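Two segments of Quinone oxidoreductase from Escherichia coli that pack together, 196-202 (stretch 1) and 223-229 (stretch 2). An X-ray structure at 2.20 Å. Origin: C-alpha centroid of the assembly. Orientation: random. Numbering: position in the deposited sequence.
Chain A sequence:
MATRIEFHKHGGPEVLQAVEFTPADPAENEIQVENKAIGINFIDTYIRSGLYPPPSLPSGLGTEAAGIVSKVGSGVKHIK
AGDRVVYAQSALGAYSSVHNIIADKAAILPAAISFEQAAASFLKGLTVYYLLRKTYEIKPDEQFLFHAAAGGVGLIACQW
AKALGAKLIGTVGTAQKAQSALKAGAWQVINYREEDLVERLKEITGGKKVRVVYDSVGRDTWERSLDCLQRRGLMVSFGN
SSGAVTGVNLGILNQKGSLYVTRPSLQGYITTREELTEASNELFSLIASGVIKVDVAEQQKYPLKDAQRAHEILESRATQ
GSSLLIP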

# COMPACT_ATOMS: atom_id res chain seq x y z
N ASP A 196 4.06 -13.57 22.42
CA ASP A 196 3.11 -12.57 22.01
C ASP A 196 3.91 -11.63 21.13
O ASP A 196 4.61 -10.75 21.64
CB ASP A 196 2.60 -11.79 23.18
CG ASP A 196 1.47 -10.87 22.79
OD1 ASP A 196 1.72 -9.85 22.11
OD2 ASP A 196 0.32 -11.20 23.12
N LEU A 197 3.80 -11.83 19.83
CA LEU A 197 4.54 -11.04 18.87
C LEU A 197 4.49 -9.53 19.00
O LEU A 197 5.53 -8.85 18.88
CB LEU A 197 4.12 -11.43 17.45
CG LEU A 197 4.50 -10.55 16.25
CD1 LEU A 197 6.00 -10.46 16.09
CD2 LEU A 197 3.91 -11.21 15.00
N VAL A 198 3.27 -9.00 19.18
CA VAL A 198 3.08 -7.55 19.24
C VAL A 198 3.70 -6.95 20.48
O VAL A 198 4.43 -5.96 20.39
CB VAL A 198 1.56 -7.15 19.09
CG1 VAL A 198 1.37 -5.66 19.33
CG2 VAL A 198 1.07 -7.48 17.65
N GLU A 199 3.44 -7.56 21.65
CA GLU A 199 4.01 -7.08 22.89
C GLU A 199 5.56 -7.20 22.86
O GLU A 199 6.26 -6.23 23.19
CB GLU A 199 3.41 -7.80 24.09
CG GLU A 199 1.95 -7.37 24.43
CD GLU A 199 1.67 -5.81 24.32
OE1 GLU A 199 2.46 -5.01 24.87
OE2 GLU A 199 0.65 -5.40 23.69
N ARG A 200 6.11 -8.33 22.41
CA ARG A 200 7.58 -8.46 22.36
C ARG A 200 8.15 -7.44 21.40
O ARG A 200 9.18 -6.83 21.68
CB ARG A 200 8.03 -9.85 21.92
CG ARG A 200 7.94 -10.94 22.98
CD ARG A 200 9.06 -10.80 24.02
NE ARG A 200 10.38 -11.22 23.54
CZ ARG A 200 11.50 -10.52 23.74
NH1 ARG A 200 11.49 -9.36 24.42
NH2 ARG A 200 12.65 -10.99 23.27
N LEU A 201 7.48 -7.21 20.26
CA LEU A 201 8.00 -6.24 19.32
C LEU A 201 8.02 -4.83 19.90
O LEU A 201 8.95 -4.05 19.65
CB LEU A 201 7.27 -6.29 17.95
CG LEU A 201 7.95 -5.14 17.16
CD1 LEU A 201 8.79 -5.65 16.05
CD2 LEU A 201 7.04 -3.95 16.79
N LYS A 202 6.99 -4.47 20.67
CA LYS A 202 6.97 -3.14 21.30
C LYS A 202 8.09 -3.03 22.36
O LYS A 202 8.75 -2.00 22.50
CB LYS A 202 5.62 -2.87 21.96
CG LYS A 202 4.55 -2.55 20.96
CD LYS A 202 3.25 -2.18 21.63
CE LYS A 202 2.76 -3.30 22.51
NZ LYS A 202 1.51 -2.87 23.26
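Stretch 2 223-229: ERSLDCL

Stretch 1 enters a helix at Leu 197 and stays helical through Lys 202, the helix running on later in the chain; stretch 2 carries the last part of a helix that begins earlier in the chain. The two helices run in nearly the same direction, with 20° between their N-to-C directions (signed crossing angle -20°) and axes that approach to 9.5 Å. The register sets the start of one helix beside the finish of the other: the CA atoms of Val 198 and Cys 228 are the nearest pair, 5.9 Å apart. Within stretch 1 the helical pattern is regular, with Arg 200 N to Asp 196 O and Leu 201 N to Leu 197 O both at 2.9 Å. In stretch 2, Asp 227 N still reaches Glu 223 O at 3.1 Å, but Cys 228 N bonds to Ser 225 O at 3.0 Å, a shorter-range bond as the chain turns out of the helix, and Leu 229 has extended backbone angles.

Asp 196 caps the first helix: its OD1 accepts from Glu 199 N at 2.9 Å, satisfying an amide that has no carbonyl one turn back within the helix. No hydrogen bond links the stretches directly; the contact is mostly side-chain packing and buries 335 Å², both sides summed. Leu 197, Val 198 and Leu 201 point toward stretch 2, as the spacing of a helical face allows, and Cys 228 touches all three. Its SG lies 4.3 Å from Leu 197 CG and 4.0 Å from Val 198 CG2, while its CB meets Leu 201 CD2 at 3.6 Å. Val 198, with chi1 in t, also sets CG2 3.5 Å from the backbone O of Arg 224 and 3.7 Å from Asp 227 CB, so this one methyl touches Arg 224, Asp 227 and Cys 228, the first about one turn before the other two. Arg 224 packs its CB against Leu 197 CD2 at 3.9 Å, using the aliphatic base of a side chain whose charged end extends farther. There a water bridges the stretches, accepting from Arg 224 NH1 at 2.8 Å and from Leu 197 N at 3.1 Å, an amide at the first residue of the helix.

Ser 225, Leu 226 and Leu 229 point away from stretch 1. Glu 199 and Lys 202 instead pair along their own helix: Lys 202 NZ forms a salt bridge with Glu 199 OE2 at 2.7 Å, apart from the apolar contact.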

# COMPACT_ATOMS: atom_id res chain seq x y z
N GLU A 223 -3.07 -9.41 10.93
CA GLU A 223 -3.45 -8.44 11.93
C GLU A 223 -2.28 -8.10 12.90
O GLU A 223 -2.01 -6.91 13.18
CB GLU A 223 -4.70 -8.94 12.67
CG GLU A 223 -5.96 -8.07 12.43
CD GLU A 223 -6.94 -8.64 11.37
OE1 GLU A 223 -6.79 -9.86 11.01
OE2 GLU A 223 -7.85 -7.88 10.90
N ARG A 224 -1.56 -9.13 13.36
CA ARG A 224 -0.41 -8.92 14.24
C ARG A 224 0.66 -8.01 13.58
O ARG A 224 1.09 -7.02 14.19
CB ARG A 224 0.17 -10.27 14.73
CG ARG A 224 -0.73 -10.90 15.79
CD ARG A 224 -0.31 -12.29 16.28
NE ARG A 224 -0.32 -13.28 15.21
CZ ARG A 224 0.33 -14.44 15.25
NH1 ARG A 224 1.04 -14.78 16.32
NH2 ARG A 224 0.38 -15.21 14.17
N SER A 225 0.93 -8.23 12.29
CA SER A 225 1.91 -7.41 11.60
C SER A 225 1.50 -5.95 11.47
O SER A 225 2.34 -5.04 11.66
CB SER A 225 2.20 -8.00 10.25
OG SER A 225 2.90 -9.23 10.39
N LEU A 226 0.21 -5.69 11.18
CA LEU A 226 -0.24 -4.31 11.07
C LEU A 226 -0.07 -3.59 12.43
O LEU A 226 0.27 -2.40 12.49
CB LEU A 226 -1.70 -4.26 10.58
CG LEU A 226 -1.94 -4.81 9.15
CD1 LEU A 226 -3.42 -4.70 8.81
CD2 LEU A 226 -1.10 -4.07 8.11
N ASP A 227 -0.30 -4.34 13.51
CA ASP A 227 -0.14 -3.82 14.85
C ASP A 227 1.35 -3.54 15.23
O ASP A 227 1.59 -2.89 16.25
CB ASP A 227 -0.76 -4.79 15.86
CG ASP A 227 -2.27 -4.61 15.99
OD1 ASP A 227 -2.78 -3.51 15.66
OD2 ASP A 227 -2.94 -5.57 16.43
N CYS A 228 2.32 -3.99 14.44
CA CYS A 228 3.74 -3.74 14.75
C CYS A 228 4.26 -2.54 14.01
O CYS A 228 5.44 -2.22 14.10
CB CYS A 228 4.62 -4.93 14.37
SG CYS A 228 4.19 -6.37 15.32
N LEU A 229 3.37 -1.80 13.38
CA LEU A 229 3.81 -0.69 12.53
C LEU A 229 3.57 0.71 13.01
O LEU A 229 2.57 0.99 13.64
CB LEU A 229 3.15 -0.87 11.15
CG LEU A 229 3.80 -1.19 9.79
CD1 LEU A 229 5.25 -1.53 9.75
CD2 LEU A 229 2.91 -2.21 9.09
O HOH W 1 1.53 -13.67 18.87